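Local atomic coordinates of beta-glucanase (Podospora anserina, PDB entry 4LE4), a protein that probably hydrolyses beta-glucans as a fungal family GH131 glycoside hydrolase and binds cellotriose. Residues Tyr97-Met102 / Gln116-Glu121; Gly228-Ser233 / Ala241-Pro246; Asn76-Glu81 / Tyr217-Glu222. All coordinates share one frame; numbering follows the deposited sequence.

How the interactions relate
Interaction 1 lies in the core, its centre about 2 Å from the centre of the chain, and joins strands of two facing sheets entirely through apolar and aromatic side chains. Interactions 2 and 3 lie on opposite sides of that centre, their own centres about 15 and 16 Å from it; interaction 2 is still buried, interaction 3 only partly. Interaction 2 holds the C-terminal loop 241-246 against strand 222-233, which pairs with strand 94-102 of interaction 1, by packing a tyrosine against a proline. Interaction 3 reaches that strand through Glu222 and, like interaction 1, spans both sheets, but with charges: an arginine meets Glu222, a loop aspartate and a loop carbonyl.

Interaction 1 (Tyr97-Met102 / Gln116-Glu121); sequences YHFSLM and QIAFFE
The carbonyl oxygen of Ala118 is gripped by two donors, Tyr167 OH and Trp205 NE1, while the methyl group of the same residue rests on the ring of Phe99. These two bonds satisfy a buried backbone oxygen at a place where the chain turns a corner between strand segments. Ala118 has a positive phi (51°), and its small side chain suits the close approach: CB lies 3.9 Å from the centroid of the Phe99 ring, over its face and displaced toward CZ, as a CH-pi contact. The ring is brought to the methyl by a chi1 of 64°, with CG between the backbone N and the carbonyl carbon.

Segment 97-102 belongs to one antiparallel sheet and 116-121, bent at Ala118, comes from strand 115-120 of the other, so the contact is part of the hydrophobic filling of the beta-sandwich expected in the concanavalin clan. Alternate residues of strand 94-102, Tyr97, Phe99 and Leu101, all point inward, each meeting a different residue of the second segment. Tyr97 offers a face to Phe120, whose CZ edge comes down on it in a T-shaped stack, with the centroids 5.1 Å apart and the planes at 68°. Tyr97 CE2 and Phe120 CZ make the closest touch, 3.5 Å. The hydroxyl of Tyr97 is hydrogen-bonded to Ile90 O, which fixes the far end of the ring, and Trp205 and Phe124 also stack with Phe120. An alanine in place of Tyr97 would take away the whole ring, which would probably leave the Phe120 edge without its facing surface and Ile90 O without that partner. At the far end Leu101 CD2 meets Ile117 CG2 at 4.0 Å, the two branched chains crossing at about a right angle.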
ATOM      1  N   TYR A  97      -6.431   7.311  -4.711  1.00  8.72           N
ATOM      2  CA  TYR A  97      -5.615   6.099  -4.660  1.00  9.82           C
ATOM      3  C   TYR A  97      -6.116   5.214  -3.528  1.00  9.89           C
ATOM      4  O   TYR A  97      -5.977   5.560  -2.362  1.00 10.09           O
ATOM      5  CB  TYR A  97      -4.159   6.454  -4.397  1.00  9.06           C
ATOM      6  CG  TYR A  97      -3.402   6.889  -5.609  1.00  8.08           C
ATOM      7  CD1 TYR A  97      -3.759   8.053  -6.288  1.00  9.12           C
ATOM      8  CD2 TYR A  97      -2.310   6.153  -6.070  1.00  6.90           C
ATOM      9  CE1 TYR A  97      -3.026   8.469  -7.401  1.00 10.01           C
ATOM     10  CE2 TYR A  97      -1.577   6.558  -7.178  1.00  7.61           C
ATOM     11  CZ  TYR A  97      -1.941   7.722  -7.837  1.00  9.46           C
ATOM     12  OH  TYR A  97      -1.170   8.156  -8.905  1.00 10.27           O
ATOM     13  N   HIS A  98      -6.692   4.073  -3.876  1.00  9.28           N
ATOM     14  CA  HIS A  98      -7.258   3.158  -2.887  1.00  9.41           C
ATOM     15  C   HIS A  98      -6.387   1.958  -2.522  1.00  7.89           C
ATOM     16  O   HIS A  98      -5.606   1.456  -3.325  1.00  9.24           O
ATOM     17  CB  HIS A  98      -8.548   2.507  -3.412  1.00  9.04           C
ATOM     18  CG  HIS A  98      -9.740   3.404  -3.509  1.00  9.84           C
ATOM     19  ND1 HIS A  98     -10.003   4.190  -4.614  1.00 13.26           N
ATOM     20  CD2 HIS A  98     -10.791   3.567  -2.671  1.00  8.30           C
ATOM     21  CE1 HIS A  98     -11.163   4.805  -4.447  1.00 10.74           C
ATOM     22  NE2 HIS A  98     -11.662   4.440  -3.278  1.00 15.92           N
ATOM     23  N   PHE A  99      -6.567   1.484  -1.297  1.00  9.26           N
ATOM     24  CA  PHE A  99      -5.924   0.248  -0.829  1.00  9.08           C
ATOM     25  C   PHE A  99      -6.430  -0.111   0.548  1.00  7.98           C
ATOM     26  O   PHE A  99      -6.863   0.753   1.299  1.00  6.87           O
ATOM     27  CB  PHE A  99      -4.386   0.282  -0.844  1.00  7.50           C
ATOM     28  CG  PHE A  99      -3.765   1.305   0.096  1.00  9.57           C
ATOM     29  CD1 PHE A  99      -3.690   2.631  -0.285  1.00  8.11           C
ATOM     30  CD2 PHE A  99      -3.258   0.926   1.360  1.00  7.22           C
ATOM     31  CE1 PHE A  99      -3.131   3.595   0.558  1.00  7.98           C
ATOM     32  CE2 PHE A  99      -2.680   1.910   2.229  1.00  9.65           C
ATOM     33  CZ  PHE A  99      -2.624   3.235   1.813  1.00  5.83           C
ATOM     34  N   SER A 100      -6.412  -1.406   0.863  1.00  6.92           N
ATOM     35  CA  SER A 100      -6.834  -1.864   2.172  1.00  4.69           C
ATOM     36  C   SER A 100      -5.609  -2.649   2.679  1.00  3.51           C
ATOM     37  O   SER A 100      -4.939  -3.322   1.917  1.00  6.39           O
ATOM     38  CB  SER A 100      -8.092  -2.736   2.073  1.00  6.60           C
ATOM     39  OG  SER A 100      -9.196  -1.982   1.545  1.00  8.92           O
ATOM     40  N   LEU A 101      -5.324  -2.511   3.967  1.00  5.81           N
ATOM     41  CA  LEU A 101      -4.160  -3.119   4.600  1.00  6.98           C
ATOM     42  C   LEU A 101      -4.502  -3.754   5.945  1.00  5.35           C
ATOM     43  O   LEU A 101      -5.299  -3.211   6.690  1.00  8.28           O
ATOM     44  CB  LEU A 101      -3.134  -2.001   4.833  1.00  7.98           C
ATOM     45  CG  LEU A 101      -1.828  -2.343   5.544  1.00  7.21           C
ATOM     46  CD1 LEU A 101      -0.949  -3.200   4.641  1.00  9.72           C
ATOM     47  CD2 LEU A 101      -1.117  -0.993   5.892  1.00  9.86           C
ATOM     48  N   MET A 102      -3.829  -4.854   6.290  1.00  7.40           N
ATOM     49  CA  MET A 102      -4.090  -5.511   7.590  1.00  7.40           C
ATOM     50  C   MET A 102      -2.828  -6.252   8.015  1.00  7.22           C
ATOM     51  O   MET A 102      -2.023  -6.667   7.177  1.00  6.97           O
ATOM     52  CB  MET A 102      -5.269  -6.513   7.428  1.00  9.66           C
ATOM     53  CG  MET A 102      -5.645  -7.393   8.645  1.00 10.86           C
ATOM     54  SD  MET A 102      -4.619  -8.914   8.733  1.00 11.92           S
ATOM     55  CE  MET A 102      -5.411  -9.963   7.431  1.00  9.53           C
ATOM     56  N   GLN A 116       7.702   2.089   5.715  1.00  9.01           N
ATOM     57  CA  GLN A 116       7.110   3.080   4.802  1.00  9.67           C
ATOM     58  C   GLN A 116       6.232   2.191   3.910  1.00  8.06           C
ATOM     59  O   GLN A 116       6.717   1.248   3.312  1.00  8.25           O
ATOM     60  CB  GLN A 116       8.217   3.798   4.039  1.00 10.61           C
ATOM     61  CG  GLN A 116       8.960   4.768   5.010  1.00 14.00           C
ATOM     62  CD  GLN A 116      10.318   5.214   4.516  1.00 13.37           C
ATOM     63  OE1 GLN A 116      10.651   5.043   3.349  1.00 15.17           O
ATOM     64  NE2 GLN A 116      11.113   5.803   5.411  1.00 13.10           N
ATOM     65  N   ILE A 117       4.956   2.540   3.825  1.00  8.29           N
ATOM     66  CA  ILE A 117       3.950   1.721   3.156  1.00  7.29           C
ATOM     67  C   ILE A 117       3.122   2.467   2.121  1.00  6.82           C
ATOM     68  O   ILE A 117       2.661   3.572   2.397  1.00  9.07           O
ATOM     69  CB  ILE A 117       2.994   1.194   4.255  1.00  6.80           C
ATOM     70  CG1 ILE A 117       3.829   0.466   5.343  1.00  7.56           C
ATOM     71  CG2 ILE A 117       1.944   0.269   3.659  1.00  7.56           C
ATOM     72  CD1 ILE A 117       3.127   0.284   6.690  1.00 10.96           C
ATOM     73  N   ALA A 118       2.886   1.859   0.957  1.00  6.75           N
ATOM     74  CA  ALA A 118       2.037   2.521  -0.069  1.00  6.62           C
ATOM     75  C   ALA A 118       2.528   3.963  -0.333  1.00  6.46           C
ATOM     76  O   ALA A 118       1.751   4.933  -0.391  1.00  9.34           O
ATOM     77  CB  ALA A 118       0.613   2.545   0.408  1.00  5.37           C
ATOM     78  N   PHE A 119       3.822   4.079  -0.538  1.00  8.78           N
ATOM     79  CA  PHE A 119       4.454   5.385  -0.723  1.00  9.24           C
ATOM     80  C   PHE A 119       4.787   5.748  -2.138  1.00  8.25           C
ATOM     81  O   PHE A 119       5.019   4.867  -2.979  1.00  7.28           O
ATOM     82  CB  PHE A 119       5.764   5.434   0.105  1.00  9.68           C
ATOM     83  CG  PHE A 119       6.810   4.379  -0.306  1.00 10.59           C
ATOM     84  CD1 PHE A 119       6.841   3.117   0.312  1.00 10.53           C
ATOM     85  CD2 PHE A 119       7.764   4.670  -1.275  1.00  9.11           C
ATOM     86  CE1 PHE A 119       7.827   2.169  -0.042  1.00 11.96           C
ATOM     87  CE2 PHE A 119       8.755   3.738  -1.642  1.00 11.48           C
ATOM     88  CZ  PHE A 119       8.786   2.483  -1.025  1.00 10.60           C
ATOM     89  N   PHE A 120       4.816   7.062  -2.421  1.00  7.53           N
ATOM     90  CA  PHE A 120       5.257   7.514  -3.736  1.00  8.09           C
ATOM     91  C   PHE A 120       6.780   7.607  -3.665  1.00  8.20           C
ATOM     92  O   PHE A 120       7.346   7.708  -2.579  1.00  9.82           O
ATOM     93  CB  PHE A 120       4.632   8.885  -4.089  1.00  8.45           C
ATOM     94  CG  PHE A 120       3.163   8.795  -4.388  1.00  7.47           C
ATOM     95  CD1 PHE A 120       2.728   8.563  -5.693  1.00 10.58           C
ATOM     96  CD2 PHE A 120       2.224   8.849  -3.366  1.00  8.60           C
ATOM     97  CE1 PHE A 120       1.385   8.375  -5.981  1.00 10.43           C
ATOM     98  CE2 PHE A 120       0.864   8.660  -3.642  1.00 10.71           C
ATOM     99  CZ  PHE A 120       0.449   8.415  -4.979  1.00 10.96           C
ATOM    100  N   GLU A 121       7.447   7.564  -4.813  1.00  8.31           N
ATOM    101  CA  GLU A 121       8.911   7.618  -4.848  1.00 12.10           C
ATOM    102  C   GLU A 121       9.542   8.850  -4.166  1.00 11.69           C
ATOM    103  O   GLU A 121      10.658   8.781  -3.674  1.00 12.56           O
ATOM    104  CB  GLU A 121       9.389   7.510  -6.292  1.00 14.62           C
ATOM    105  CG  GLU A 121      10.550   6.554  -6.465  1.00 21.87           C
ATOM    106  CD  GLU A 121      10.616   5.917  -7.847  1.00 24.74           C
ATOM    107  OE1 GLU A 121       9.840   4.961  -8.138  1.00 24.56           O
ATOM    108  OE2 GLU A 121      11.459   6.383  -8.649  1.00 29.42           O
TER

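Interaction 2 (Gly228-Ser233 / Ala241-Pro246); sequences GVYIES and AGPGQP
Tyr230 reaches from strand 222-233 toward Pro243, and tyrosine suits the place because its long flat ring spans the distance from the strand to the proline. From CB the ring is set between the backbone N and the carbonyl carbon (chi1 68°), which directs it at the loop 241-246. Along its length the ring is flanked by His98, with which it stacks, and by Arg8, which makes a cation-pi contact. Glu232 OE1 lies in the ring plane at its edge. Farther out, CE1 comes 3.8 Å from Pro243 CD, and CZ is 3.7 Å from that same carbon. At the tip, Tyr230 OH is 3.4 Å from Pro243 CD and also touches Gly242 CA at 3.9 Å. Glu232 adds a lighter contact, with OE1 at 3.9 Å from Pro243 CG, but the main polar partner of that oxygen is Thr237 OG1.

The loop residues suit a type II beta turn from Gly242 to Gln245. Proline takes its second position and Gly244 its third, where phi is positive; the closing bond from Gln245 N to Gly242 O is weak. At phi 83° and psi 173° a beta carbon on Gly242 would collide with Ala241 O and press on Pro243 CD, so glycine is suited here.

The chain has no helices; strand 222-233 lies here between strand 94-102, which it joins through His98, and strand 2-6, whose Ile3 also touches Pro243.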
ATOM      1  N   GLY A 228      -8.174  -4.657  -2.508  1.00  7.16           N
ATOM      2  CA  GLY A 228      -8.816  -3.434  -2.943  1.00  8.79           C
ATOM      3  C   GLY A 228      -7.901  -2.318  -3.399  1.00  8.57           C
ATOM      4  O   GLY A 228      -8.211  -1.163  -3.191  1.00  9.00           O
ATOM      5  N   VAL A 229      -6.806  -2.653  -4.043  1.00  8.74           N
ATOM      6  CA  VAL A 229      -5.888  -1.636  -4.537  1.00  9.64           C
ATOM      7  C   VAL A 229      -6.327  -1.195  -5.944  1.00  9.63           C
ATOM      8  O   VAL A 229      -6.371  -2.012  -6.840  1.00 10.46           O
ATOM      9  CB  VAL A 229      -4.476  -2.211  -4.658  1.00  7.93           C
ATOM     10  CG1 VAL A 229      -3.510  -1.115  -5.185  1.00  9.63           C
ATOM     11  CG2 VAL A 229      -4.003  -2.762  -3.262  1.00  6.69           C
ATOM     12  N   TYR A 230      -6.668   0.072  -6.121  1.00  8.36           N
ATOM     13  CA  TYR A 230      -7.061   0.589  -7.442  1.00  9.38           C
ATOM     14  C   TYR A 230      -7.024   2.116  -7.425  1.00  9.98           C
ATOM     15  O   TYR A 230      -6.944   2.752  -6.368  1.00  8.71           O
ATOM     16  CB  TYR A 230      -8.456   0.061  -7.871  1.00  9.05           C
ATOM     17  CG  TYR A 230      -9.648   0.564  -7.068  1.00 11.78           C
ATOM     18  CD1 TYR A 230     -10.439   1.615  -7.551  1.00 13.21           C
ATOM     19  CD2 TYR A 230     -10.006  -0.023  -5.843  1.00 11.52           C
ATOM     20  CE1 TYR A 230     -11.561   2.070  -6.837  1.00 12.22           C
ATOM     21  CE2 TYR A 230     -11.124   0.430  -5.124  1.00 12.90           C
ATOM     22  CZ  TYR A 230     -11.890   1.478  -5.641  1.00 13.43           C
ATOM     23  OH  TYR A 230     -13.004   1.915  -4.975  1.00 15.84           O
ATOM     24  N   ILE A 231      -7.047   2.706  -8.607  1.00 10.25           N
ATOM     25  CA  ILE A 231      -6.980   4.155  -8.734  1.00  9.83           C
ATOM     26  C   ILE A 231      -8.160   4.620  -9.570  1.00 11.69           C
ATOM     27  O   ILE A 231      -8.412   4.072 -10.639  1.00 12.43           O
ATOM     28  CB  ILE A 231      -5.690   4.577  -9.430  1.00 10.51           C
ATOM     29  CG1 ILE A 231      -4.468   4.185  -8.570  1.00 10.90           C
ATOM     30  CG2 ILE A 231      -5.724   6.094  -9.642  1.00 10.52           C
ATOM     31  CD1 ILE A 231      -3.112   4.218  -9.357  1.00  9.74           C
ATOM     32  N   GLU A 232      -8.877   5.630  -9.087  1.00 13.50           N
ATOM     33  CA  GLU A 232     -10.045   6.110  -9.817  1.00 15.88           C
ATOM     34  C   GLU A 232     -10.058   7.641  -9.895  1.00 17.03           C
ATOM     35  O   GLU A 232      -9.359   8.328  -9.141  1.00 14.50           O
ATOM     36  CB  GLU A 232     -11.318   5.563  -9.144  1.00 17.69           C
ATOM     37  CG  GLU A 232     -11.888   6.431  -8.085  1.00 21.75           C
ATOM     38  CD  GLU A 232     -13.006   5.794  -7.268  1.00 20.07           C
ATOM     39  OE1 GLU A 232     -13.904   5.138  -7.822  1.00 21.94           O
ATOM     40  OE2 GLU A 232     -12.994   5.986  -6.045  1.00 18.47           O
ATOM     41  N   SER A 233     -10.824   8.178 -10.840  1.00 18.62           N
ATOM     42  CA  SER A 233     -10.908   9.627 -10.963  1.00 21.48           C
ATOM     43  C   SER A 233     -12.362  10.021 -11.015  1.00 24.05           C
ATOM     44  O   SER A 233     -13.234   9.158 -11.135  1.00 23.35           O
ATOM     45  CB  SER A 233     -10.227  10.118 -12.236  1.00 23.06           C
ATOM     46  OG  SER A 233     -10.846   9.527 -13.362  1.00 26.29           O
ATOM     47  N   ALA A 241     -16.396  -2.209  -0.910  1.00 16.21           N
ATOM     48  CA  ALA A 241     -16.547  -3.282  -1.892  1.00 16.91           C
ATOM     49  C   ALA A 241     -16.218  -2.808  -3.315  1.00 17.58           C
ATOM     50  O   ALA A 241     -16.265  -3.604  -4.244  1.00 19.10           O
ATOM     51  CB  ALA A 241     -17.950  -3.853  -1.850  1.00 18.19           C
ATOM     52  N   GLY A 242     -15.927  -1.517  -3.479  1.00 15.56           N
ATOM     53  CA  GLY A 242     -15.536  -0.990  -4.778  1.00 18.18           C
ATOM     54  C   GLY A 242     -16.645  -0.636  -5.756  1.00 20.69           C
ATOM     55  O   GLY A 242     -17.805  -0.933  -5.506  1.00 22.05           O
ATOM     56  N   PRO A 243     -16.312  -0.012  -6.891  1.00 22.42           N
ATOM     57  CA  PRO A 243     -17.326   0.367  -7.889  1.00 25.52           C
ATOM     58  C   PRO A 243     -18.077  -0.852  -8.428  1.00 25.94           C
ATOM     59  O   PRO A 243     -17.534  -1.948  -8.491  1.00 27.21           O
ATOM     60  CB  PRO A 243     -16.502   1.046  -8.992  1.00 23.77           C
ATOM     61  CG  PRO A 243     -15.269   1.525  -8.269  1.00 24.69           C
ATOM     62  CD  PRO A 243     -14.963   0.367  -7.341  1.00 23.14           C
ATOM     63  N   GLY A 244     -19.329  -0.662  -8.819  1.00 28.95           N
ATOM     64  CA  GLY A 244     -20.082  -1.777  -9.383  1.00 29.86           C
ATOM     65  C   GLY A 244     -20.458  -2.946  -8.491  1.00 31.07           C
ATOM     66  O   GLY A 244     -21.021  -3.942  -8.974  1.00 31.41           O
ATOM     67  N   GLN A 245     -20.143  -2.857  -7.203  1.00 30.09           N
ATOM     68  CA  GLN A 245     -20.507  -3.915  -6.263  1.00 29.35           C
ATOM     69  C   GLN A 245     -21.598  -3.378  -5.364  1.00 30.09           C
ATOM     70  O   GLN A 245     -21.736  -2.172  -5.204  1.00 28.35           O
ATOM     71  CB  GLN A 245     -19.318  -4.314  -5.383  1.00 28.56           C
ATOM     72  CG  GLN A 245     -18.359  -5.291  -6.017  1.00 26.07           C
ATOM     73  CD  GLN A 245     -19.038  -6.612  -6.368  1.00 28.12           C
ATOM     74  OE1 GLN A 245     -19.573  -7.313  -5.493  1.00 27.89           O
ATOM     75  NE2 GLN A 245     -19.017  -6.956  -7.643  1.00 28.88           N
ATOM     76  N   PRO A 246     -22.407  -4.265  -4.785  1.00 31.73           N
ATOM     77  CA  PRO A 246     -23.462  -3.770  -3.897  1.00 33.79           C
ATOM     78  C   PRO A 246     -22.758  -3.173  -2.662  1.00 36.05           C
ATOM     79  O   PRO A 246     -21.757  -3.716  -2.186  1.00 34.41           O
ATOM     80  CB  PRO A 246     -24.243  -5.037  -3.557  1.00 34.12           C
ATOM     81  CG  PRO A 246     -24.045  -5.904  -4.792  1.00 33.12           C
ATOM     82  CD  PRO A 246     -22.576  -5.699  -5.071  1.00 32.04           C
TER

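Interaction 3 (Asn76-Glu81 / Tyr217-Glu222); sequences NMRRTE and YPDSNE
Hydrogen bonds come first: Arg78 meets Ser220 O end-on with both terminal nitrogens, NH1 at 3.0 Å and NH2 at 3.1 Å, the oxygen lying in the guanidinium plane. NH1 is tilted only modestly from the carbonyl plane, whereas NH2 sits well above it, both on the same face. One backbone oxygen thus receives two donors, and a bend in the arginine chain (chi3 93°) turns the guanidinium toward it.

The charged contacts differ in geometry. Arg78 NH1 makes a salt bridge to Glu222 OE2 at 3.2 Å, with the carboxylate plane almost perpendicular to the guanidinium. The Asp219 carboxylate instead stacks nearly parallel, the planes 9° apart, displaced toward the CD and NE end, and its OD1 is 3.5 Å from Arg78 NE; no N-H points at it, so only the charges attract. Stacking also lays Asp219 CB over the centre of the guanidinium. Arginine suits a place needing both a broad flat surface and several donors.

Asp219 is hydrogen-bonded to Tyr71 and salt-bridged to Arg113, Glu222 is hydrogen-bonded to His115, and Arg78 NH1 has a further salt bridge to Glu211. Glu222 starts strand 222-233 of one sheet while Arg78 starts strand 78-84 of the other, so this salt-bridge network clasps together the two sheets of a concanavalin-clan beta-sandwich.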
ATOM      1  N   ASN A  76      20.274  -1.545   2.048  1.00 20.53           N
ATOM      2  CA  ASN A  76      20.212  -2.067   3.420  1.00 21.19           C
ATOM      3  C   ASN A  76      18.820  -1.990   4.063  1.00 18.68           C
ATOM      4  O   ASN A  76      18.656  -2.282   5.257  1.00 18.40           O
ATOM      5  CB  ASN A  76      21.211  -1.303   4.276  1.00 25.30           C
ATOM      6  CG  ASN A  76      21.090   0.172   4.074  1.00 30.47           C
ATOM      7  OD1 ASN A  76      20.056   0.772   4.406  1.00 33.71           O
ATOM      8  ND2 ASN A  76      22.138   0.783   3.502  1.00 33.91           N
ATOM      9  N   MET A  77      17.839  -1.554   3.282  1.00 14.53           N
ATOM     10  CA  MET A  77      16.432  -1.499   3.722  1.00 15.72           C
ATOM     11  C   MET A  77      15.769  -2.748   3.086  1.00 11.63           C
ATOM     12  O   MET A  77      16.133  -3.122   1.966  1.00 11.93           O
ATOM     13  CB  MET A  77      15.671  -0.278   3.135  1.00 16.71           C
ATOM     14  CG  MET A  77      16.301   1.090   3.277  1.00 25.47           C
ATOM     15  SD  MET A  77      17.242   1.637   1.825  1.00 31.90           S
ATOM     16  CE  MET A  77      16.032   2.249   0.763  1.00 30.75           C
ATOM     17  N   ARG A  78      14.824  -3.384   3.773  1.00 12.43           N
ATOM     18  CA  ARG A  78      14.103  -4.544   3.185  1.00 12.41           C
ATOM     19  C   ARG A  78      12.918  -3.986   2.388  1.00 11.60           C
ATOM     20  O   ARG A  78      12.245  -3.059   2.838  1.00 11.96           O
ATOM     21  CB  ARG A  78      13.506  -5.467   4.247  1.00 13.69           C
ATOM     22  CG  ARG A  78      14.460  -5.934   5.297  1.00 19.47           C
ATOM     23  CD  ARG A  78      13.662  -6.285   6.581  1.00 21.56           C
ATOM     24  NE  ARG A  78      13.383  -7.680   6.477  1.00 19.05           N
ATOM     25  CZ  ARG A  78      12.697  -8.444   7.311  1.00 16.12           C
ATOM     26  NH1 ARG A  78      12.107  -7.995   8.431  1.00 15.61           N
ATOM     27  NH2 ARG A  78      12.673  -9.731   7.018  1.00 16.57           N
ATOM     28  N   ARG A  79      12.646  -4.566   1.222  1.00 11.76           N
ATOM     29  CA  ARG A  79      11.544  -4.088   0.378  1.00  9.55           C
ATOM     30  C   ARG A  79      10.901  -5.185  -0.455  1.00  8.63           C
ATOM     31  O   ARG A  79      11.580  -6.040  -0.967  1.00  8.61           O
ATOM     32  CB  ARG A  79      12.049  -3.040  -0.640  1.00 10.35           C
ATOM     33  CG  ARG A  79      12.800  -1.858  -0.048  1.00 14.37           C
ATOM     34  CD  ARG A  79      13.463  -1.050  -1.139  1.00 13.40           C
ATOM     35  NE  ARG A  79      12.493  -0.206  -1.815  1.00 14.53           N
ATOM     36  CZ  ARG A  79      12.827   0.806  -2.612  1.00 14.35           C
ATOM     37  NH1 ARG A  79      14.112   1.088  -2.828  1.00 13.21           N
ATOM     38  NH2 ARG A  79      11.876   1.525  -3.187  1.00 11.32           N
ATOM     39  N   THR A  80       9.585  -5.093  -0.609  1.00  9.49           N
ATOM     40  CA  THR A  80       8.814  -5.967  -1.493  1.00  7.64           C
ATOM     41  C   THR A  80       7.748  -4.978  -1.962  1.00  7.15           C
ATOM     42  O   THR A  80       6.853  -4.594  -1.187  1.00  7.19           O
ATOM     43  CB  THR A  80       8.123  -7.148  -0.787  1.00  9.83           C
ATOM     44  OG1 THR A  80       9.105  -8.051  -0.264  1.00 10.79           O
ATOM     45  CG2 THR A  80       7.265  -7.896  -1.788  1.00 10.68           C
ATOM     46  N   GLU A  81       7.869  -4.552  -3.208  1.00  7.46           N
ATOM     47  CA  GLU A  81       6.941  -3.543  -3.733  1.00  9.03           C
ATOM     48  C   GLU A  81       6.513  -3.843  -5.163  1.00  9.43           C
ATOM     49  O   GLU A  81       7.290  -4.384  -5.935  1.00 11.91           O
ATOM     50  CB  GLU A  81       7.640  -2.154  -3.690  1.00 11.15           C
ATOM     51  CG  GLU A  81       8.028  -1.719  -2.284  1.00 15.11           C
ATOM     52  CD  GLU A  81       9.246  -0.789  -2.259  1.00 13.67           C
ATOM     53  OE1 GLU A  81       9.453  -0.033  -3.252  1.00 16.72           O
ATOM     54  OE2 GLU A  81       9.994  -0.818  -1.253  1.00 15.51           O
ATOM     55  N   TYR A 217      18.477  -4.869  15.822  1.00 21.17           N
ATOM     56  CA  TYR A 217      17.202  -5.530  15.539  1.00 19.59           C
ATOM     57  C   TYR A 217      17.335  -6.382  14.286  1.00 20.52           C
ATOM     58  O   TYR A 217      17.333  -5.881  13.154  1.00 20.17           O
ATOM     59  CB  TYR A 217      16.062  -4.480  15.443  1.00 19.21           C
ATOM     60  CG  TYR A 217      15.842  -3.787  16.772  1.00 17.69           C
ATOM     61  CD1 TYR A 217      15.220  -4.455  17.838  1.00 17.57           C
ATOM     62  CD2 TYR A 217      16.362  -2.521  17.007  1.00 16.17           C
ATOM     63  CE1 TYR A 217      15.137  -3.880  19.100  1.00 17.82           C
ATOM     64  CE2 TYR A 217      16.284  -1.926  18.272  1.00 18.43           C
ATOM     65  CZ  TYR A 217      15.673  -2.620  19.317  1.00 17.08           C
ATOM     66  OH  TYR A 217      15.633  -2.062  20.577  1.00 18.66           O
ATOM     67  N   PRO A 218      17.439  -7.714  14.478  1.00 22.40           N
ATOM     68  CA  PRO A 218      17.586  -8.662  13.378  1.00 21.68           C
ATOM     69  C   PRO A 218      16.301  -8.852  12.611  1.00 21.57           C
ATOM     70  O   PRO A 218      15.218  -8.612  13.154  1.00 21.75           O
ATOM     71  CB  PRO A 218      18.003  -9.938  14.096  1.00 23.24           C
ATOM     72  CG  PRO A 218      17.118  -9.900  15.290  1.00 22.46           C
ATOM     73  CD  PRO A 218      17.172  -8.441  15.741  1.00 22.30           C
ATOM     74  N   ASP A 219      16.434  -9.274  11.351  1.00 19.65           N
ATOM     75  CA  ASP A 219      15.290  -9.547  10.504  1.00 20.63           C
ATOM     76  C   ASP A 219      14.517 -10.775  10.986  1.00 21.39           C
ATOM     77  O   ASP A 219      15.106 -11.764  11.444  1.00 22.25           O
ATOM     78  CB  ASP A 219      15.717  -9.829   9.046  1.00 17.35           C
ATOM     79  CG  ASP A 219      16.305  -8.621   8.357  1.00 19.58           C
ATOM     80  OD1 ASP A 219      16.005  -7.489   8.796  1.00 18.60           O
ATOM     81  OD2 ASP A 219      17.064  -8.802   7.373  1.00 19.01           O
ATOM     82  N   SER A 220      13.197 -10.682  10.905  1.00 20.79           N
ATOM     83  CA  SER A 220      12.305 -11.782  11.194  1.00 20.84           C
ATOM     84  C   SER A 220      11.244 -11.602  10.104  1.00 19.93           C
ATOM     85  O   SER A 220      11.046 -10.494   9.586  1.00 16.87           O
ATOM     86  CB  SER A 220      11.664 -11.668  12.579  1.00 23.99           C
ATOM     87  OG  SER A 220      10.903 -10.476  12.716  1.00 28.99           O
ATOM     88  N   ASN A 221      10.567 -12.678   9.749  1.00 17.63           N
ATOM     89  CA  ASN A 221       9.559 -12.583   8.713  1.00 15.70           C
ATOM     90  C   ASN A 221       8.429 -11.669   9.141  1.00 14.01           C
ATOM     91  O   ASN A 221       7.963 -11.718  10.277  1.00 10.32           O
ATOM     92  CB  ASN A 221       9.038 -13.975   8.372  1.00 17.97           C
ATOM     93  CG  ASN A 221      10.029 -14.774   7.534  1.00 20.25           C
ATOM     94  OD1 ASN A 221      11.203 -14.441   7.465  1.00 18.39           O
ATOM     95  ND2 ASN A 221       9.551 -15.836   6.898  1.00 23.69           N
ATOM     96  N   GLU A 222       8.004 -10.827   8.201  1.00 11.30           N
ATOM     97  CA  GLU A 222       6.923  -9.872   8.425  1.00 12.10           C
ATOM     98  C   GLU A 222       5.946  -9.982   7.272  1.00 10.29           C
ATOM     99  O   GLU A 222       6.350  -9.913   6.108  1.00 10.87           O
ATOM    100  CB  GLU A 222       7.486  -8.458   8.500  1.00 13.20           C
ATOM    101  CG  GLU A 222       8.370  -8.266   9.721  1.00 16.38           C
ATOM    102  CD  GLU A 222       8.958  -6.875   9.823  1.00 18.77           C
ATOM    103  OE1 GLU A 222       8.357  -5.952   9.243  1.00 20.87           O
ATOM    104  OE2 GLU A 222      10.008  -6.706  10.486  1.00 16.77           O
TER